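Local coordinates for Glyoxalase/bleomycin resistance protein/dioxygenase (Albidiferax ferrireducens T118, PDB 4QB5) that is of unproven activity but belongs to the glyoxalase/bleomycin resistance protein/dioxygenase superfamily and may act as a dioxygenase, at residues V27-Y41 / R59-T73. Residues are numbered along the deposited sequence; the frame is centred on the assembly and turned at random.
Sequences VMVGVNDLEVSKKFY and RYFYRSPAGTFGITT
Ile71 projects from the sheet against helix 34-41. Its CD1 lodges against the helix at Ser37 CB and Lys38 N, 3.6 Å from each, while CG2 meets Tyr41 at CD2 and CE2. With chi1 at 54°, CG1 lies between the backbone N and carbonyl carbon and carries CD1 to the helix; Leu34 CD2 and Val31 CG1 close in around the branches. Farther along, Phe69 presents an edge to the Tyr41 face, the ring planes inclined at 53°, and CE2 comes within 3.5 Å of Tyr41 CD1. Phe40 covers the opposite face of that tyrosine, and Val29 CG2 touches Phe69 CZ. One turn into the helix, Lys38 extends over one face of the Tyr60 ring, its CD 3.6 Å from the centroid in a CH-pi contact. The Tyr60 hydroxyl donates to the syn lone pair of Glu35 OE2 (2.6 Å), the carboxylate standing nearly perpendicular to the ring. Tyr41 CB rests against Tyr62 CZ, and Asp42 forms a salt bridge with Lys38 NZ and a hydrogen bond with Tyr62 OH.

Within the sheet, strand 27-30 runs parallel to 67-72, joined by five backbone hydrogen bonds, the first from Val27 N to Thr68 O and the last from Val31 N to Thr72 O. On the face turned from the helix, Met28, a selenomethionine bent at chi2 and chi3, folds across Gly70, with SE 3.7 Å from Gly70 CA. SE makes an oblique Met-aromatic contact with Phe61, and CE reaches Thr72 CB.

Strand 24-30, helix 34-46, strand 54-55 and the hairpin of 59-64 and 67-72 form one βαβββ module of the vicinal oxygen chelate fold. Phe69 packs edge-to-face on Phe90 of strand 87-91, while Val27 and Met28 pair antiparallel with a strand of the second subunit, continuing the sheet across the dimer.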
# COMPACT_ATOMS: atom_id res chain seq x y z
N VAL C 27 5.63 -0.56 -0.87
CA VAL C 27 4.35 -0.66 -1.53
C VAL C 27 4.59 -0.49 -3.00
O VAL C 27 5.29 0.49 -3.44
CB VAL C 27 3.34 0.41 -1.03
CG1 VAL C 27 1.96 0.21 -1.68
CG2 VAL C 27 3.20 0.40 0.46
N MSE C 28 4.04 -1.40 -3.81
CA MSE C 28 4.11 -1.31 -5.28
C MSE C 28 2.72 -1.09 -5.77
O MSE C 28 1.72 -1.58 -5.12
CB MSE C 28 4.60 -2.62 -5.87
CG MSE C 28 5.77 -3.23 -5.16
SE MSE C 28 7.37 -2.09 -5.48
CE MSE C 28 7.46 -2.45 -7.42
N VAL C 29 2.56 -0.31 -6.82
CA VAL C 29 1.31 -0.25 -7.58
C VAL C 29 1.59 -0.58 -9.03
O VAL C 29 2.68 -0.36 -9.53
CB VAL C 29 0.56 1.11 -7.49
CG1 VAL C 29 0.15 1.40 -6.05
CG2 VAL C 29 1.38 2.27 -8.07
N GLY C 30 0.57 -1.08 -9.73
CA GLY C 30 0.72 -1.38 -11.14
C GLY C 30 0.43 -0.21 -12.03
O GLY C 30 -0.46 0.57 -11.78
N VAL C 31 1.24 -0.03 -13.06
CA VAL C 31 0.96 1.05 -14.02
C VAL C 31 1.03 0.50 -15.45
O VAL C 31 1.71 -0.49 -15.69
CB VAL C 31 1.99 2.21 -13.86
CG1 VAL C 31 1.97 2.73 -12.45
CG2 VAL C 31 3.41 1.78 -14.22
N ASN C 32 0.31 1.12 -16.37
CA ASN C 32 0.25 0.65 -17.75
C ASN C 32 1.22 1.40 -18.65
O ASN C 32 1.55 0.92 -19.73
CB ASN C 32 -1.20 0.63 -18.27
CG ASN C 32 -2.02 -0.61 -17.71
OD1 ASN C 32 -3.19 -0.48 -17.22
ND2 ASN C 32 -1.42 -1.80 -17.83
N ASP C 33 1.78 2.50 -18.14
CA ASP C 33 2.80 3.27 -18.87
C ASP C 33 3.82 3.84 -17.92
O ASP C 33 3.56 4.88 -17.23
CB ASP C 33 2.13 4.39 -19.65
CG ASP C 33 3.11 5.10 -20.60
OD1 ASP C 33 4.33 5.21 -20.24
OD2 ASP C 33 2.65 5.51 -21.66
N LEU C 34 4.94 3.14 -17.83
CA LEU C 34 5.93 3.47 -16.85
C LEU C 34 6.47 4.92 -16.90
O LEU C 34 6.74 5.52 -15.86
CB LEU C 34 7.07 2.50 -16.91
CG LEU C 34 6.97 1.21 -16.17
CD1 LEU C 34 8.10 0.29 -16.63
CD2 LEU C 34 7.03 1.36 -14.67
N GLU C 35 6.64 5.47 -18.11
CA GLU C 35 7.27 6.75 -18.27
C GLU C 35 6.28 7.84 -17.92
O GLU C 35 6.65 8.81 -17.27
CB GLU C 35 7.85 6.92 -19.72
CG GLU C 35 9.00 5.98 -19.99
CD GLU C 35 10.15 6.11 -19.00
OE1 GLU C 35 10.49 7.24 -18.54
OE2 GLU C 35 10.74 5.09 -18.65
N VAL C 36 5.04 7.69 -18.37
CA VAL C 36 3.96 8.55 -17.92
C VAL C 36 3.85 8.55 -16.36
O VAL C 36 3.75 9.61 -15.75
CB VAL C 36 2.62 8.20 -18.59
CG1 VAL C 36 1.44 8.86 -17.86
CG2 VAL C 36 2.62 8.66 -20.06
N SER C 37 3.90 7.37 -15.73
CA SER C 37 3.75 7.30 -14.27
C SER C 37 4.98 7.85 -13.54
O SER C 37 4.84 8.40 -12.51
CB SER C 37 3.45 5.84 -13.83
OG SER C 37 2.15 5.47 -14.31
N LYS C 38 6.18 7.61 -14.07
CA LYS C 38 7.40 8.17 -13.53
C LYS C 38 7.32 9.71 -13.47
O LYS C 38 7.70 10.34 -12.48
CB LYS C 38 8.60 7.77 -14.36
CG LYS C 38 9.88 8.31 -13.77
CD LYS C 38 11.05 8.06 -14.67
CE LYS C 38 12.33 8.30 -13.92
NZ LYS C 38 12.52 9.72 -13.62
N LYS C 39 6.78 10.30 -14.51
CA LYS C 39 6.72 11.74 -14.57
C LYS C 39 5.70 12.26 -13.55
O LYS C 39 5.96 13.24 -12.84
CB LYS C 39 6.42 12.18 -15.98
CG LYS C 39 6.29 13.68 -16.10
CD LYS C 39 6.13 14.08 -17.58
CE LYS C 39 5.09 15.19 -17.70
NZ LYS C 39 3.81 14.73 -17.09
N PHE C 40 4.55 11.61 -13.46
CA PHE C 40 3.59 11.92 -12.36
C PHE C 40 4.20 11.80 -10.95
O PHE C 40 4.15 12.78 -10.17
CB PHE C 40 2.35 11.03 -12.54
CG PHE C 40 1.35 11.17 -11.46
CD1 PHE C 40 0.40 12.16 -11.52
CD2 PHE C 40 1.32 10.32 -10.40
CE1 PHE C 40 -0.57 12.28 -10.54
CE2 PHE C 40 0.36 10.43 -9.41
CZ PHE C 40 -0.59 11.42 -9.47
N TYR C 41 4.80 10.64 -10.63
CA TYR C 41 5.31 10.39 -9.25
C TYR C 41 6.55 11.24 -8.91
O TYR C 41 6.69 11.67 -7.77
CB TYR C 41 5.50 8.89 -8.92
CG TYR C 41 4.19 8.22 -8.67
CD1 TYR C 41 3.54 8.40 -7.45
CD2 TYR C 41 3.56 7.38 -9.63
CE1 TYR C 41 2.32 7.84 -7.20
CE2 TYR C 41 2.34 6.76 -9.34
CZ TYR C 41 1.72 7.00 -8.15
OH TYR C 41 0.48 6.44 -7.86
N ARG C 59 10.34 -1.40 -13.48
CA ARG C 59 9.90 -0.65 -12.31
C ARG C 59 10.70 0.61 -12.12
O ARG C 59 11.90 0.69 -12.47
CB ARG C 59 10.15 -1.43 -11.04
CG ARG C 59 9.43 -2.75 -10.93
CD ARG C 59 10.29 -3.97 -11.18
NE ARG C 59 11.55 -4.08 -10.44
CZ ARG C 59 11.81 -4.92 -9.43
NH1 ARG C 59 10.88 -5.69 -8.87
NH2 ARG C 59 13.04 -4.97 -8.95
N TYR C 60 10.07 1.58 -11.45
CA TYR C 60 10.79 2.66 -10.85
C TYR C 60 10.52 2.68 -9.36
O TYR C 60 9.34 2.58 -8.93
CB TYR C 60 10.36 3.99 -11.47
CG TYR C 60 10.94 4.27 -12.84
CD1 TYR C 60 12.22 4.80 -13.00
CD2 TYR C 60 10.18 4.05 -13.98
CE1 TYR C 60 12.74 5.06 -14.27
CE2 TYR C 60 10.69 4.29 -15.24
CZ TYR C 60 11.97 4.79 -15.38
OH TYR C 60 12.38 5.03 -16.67
N PHE C 61 11.59 2.90 -8.60
CA PHE C 61 11.58 2.90 -7.14
C PHE C 61 11.87 4.27 -6.59
O PHE C 61 12.73 5.02 -7.13
CB PHE C 61 12.63 1.94 -6.59
CG PHE C 61 12.24 0.51 -6.71
CD1 PHE C 61 11.31 -0.03 -5.85
CD2 PHE C 61 12.77 -0.29 -7.69
CE1 PHE C 61 10.92 -1.35 -5.95
CE2 PHE C 61 12.37 -1.63 -7.81
CZ PHE C 61 11.47 -2.16 -6.95
N TYR C 62 11.15 4.59 -5.52
CA TYR C 62 11.21 5.87 -4.82
C TYR C 62 11.53 5.54 -3.37
O TYR C 62 10.66 5.13 -2.58
CB TYR C 62 9.84 6.58 -4.90
CG TYR C 62 9.49 7.00 -6.29
CD1 TYR C 62 8.97 6.12 -7.20
CD2 TYR C 62 9.71 8.33 -6.71
CE1 TYR C 62 8.65 6.51 -8.48
CE2 TYR C 62 9.42 8.71 -7.99
CZ TYR C 62 8.92 7.80 -8.88
OH TYR C 62 8.62 8.27 -10.14
N ARG C 63 12.80 5.63 -3.04
CA ARG C 63 13.30 5.15 -1.77
C ARG C 63 13.43 6.30 -0.79
O ARG C 63 13.72 7.43 -1.18
CB ARG C 63 14.64 4.45 -1.99
CG ARG C 63 14.57 3.25 -2.94
CD ARG C 63 15.85 2.40 -2.96
NE ARG C 63 15.77 1.21 -3.84
CZ ARG C 63 16.05 1.17 -5.15
NH1 ARG C 63 16.45 2.26 -5.80
NH2 ARG C 63 15.92 0.03 -5.83
N SER C 64 13.19 6.01 0.47
CA SER C 64 13.55 6.92 1.57
C SER C 64 14.18 6.09 2.67
O SER C 64 14.27 4.88 2.57
CB SER C 64 12.32 7.64 2.18
OG SER C 64 11.51 6.72 2.94
N PRO C 65 14.63 6.76 3.75
CA PRO C 65 15.13 6.00 4.87
C PRO C 65 14.08 5.16 5.60
O PRO C 65 14.45 4.24 6.32
CB PRO C 65 15.71 7.08 5.78
CG PRO C 65 16.18 8.12 4.82
CD PRO C 65 15.14 8.14 3.75
N ALA C 66 12.79 5.42 5.45
CA ALA C 66 11.82 4.49 6.06
C ALA C 66 10.63 4.14 5.16
O ALA C 66 9.53 4.65 5.36
CB ALA C 66 11.37 4.96 7.46
N GLY C 67 10.89 3.19 4.25
CA GLY C 67 9.96 2.82 3.18
C GLY C 67 10.38 3.13 1.75
O GLY C 67 11.10 4.11 1.43
N THR C 68 9.93 2.24 0.87
CA THR C 68 10.12 2.36 -0.56
C THR C 68 8.77 2.25 -1.24
O THR C 68 7.93 1.39 -0.88
CB THR C 68 11.07 1.26 -0.99
OG1 THR C 68 12.30 1.48 -0.31
CG2 THR C 68 11.31 1.28 -2.47
N PHE C 69 8.55 3.12 -2.20
CA PHE C 69 7.39 3.03 -3.08
C PHE C 69 7.85 2.66 -4.44
O PHE C 69 8.88 3.17 -4.91
CB PHE C 69 6.67 4.39 -3.16
CG PHE C 69 5.59 4.42 -4.19
CD1 PHE C 69 4.40 3.71 -4.03
CD2 PHE C 69 5.71 5.27 -5.30
CE1 PHE C 69 3.41 3.74 -4.99
CE2 PHE C 69 4.71 5.29 -6.27
CZ PHE C 69 3.54 4.58 -6.08
N GLY C 70 7.07 1.82 -5.13
CA GLY C 70 7.41 1.47 -6.51
C GLY C 70 6.24 1.43 -7.46
O GLY C 70 5.10 1.14 -7.08
N ILE C 71 6.52 1.76 -8.71
CA ILE C 71 5.54 1.60 -9.79
C ILE C 71 6.07 0.50 -10.69
O ILE C 71 7.32 0.37 -10.90
CB ILE C 71 5.28 2.89 -10.58
CG1 ILE C 71 6.60 3.50 -11.12
CG2 ILE C 71 4.52 3.86 -9.70
CD1 ILE C 71 6.38 4.69 -12.00
N THR C 72 5.17 -0.36 -11.15
CA THR C 72 5.61 -1.56 -11.88
C THR C 72 4.67 -1.92 -13.00
O THR C 72 3.45 -1.72 -12.92
CB THR C 72 5.82 -2.80 -10.93
OG1 THR C 72 6.50 -3.85 -11.64
CG2 THR C 72 4.47 -3.38 -10.41
N THR C 73 5.25 -2.45 -14.06
CA THR C 73 4.54 -3.24 -15.05
C THR C 73 4.19 -4.58 -14.34
O THR C 73 5.06 -5.18 -13.72
CB THR C 73 5.47 -3.55 -16.27
OG1 THR C 73 5.70 -2.32 -16.93
CG2 THR C 73 4.74 -4.48 -17.28
O HOH W 1 3.72 -0.84 -17.45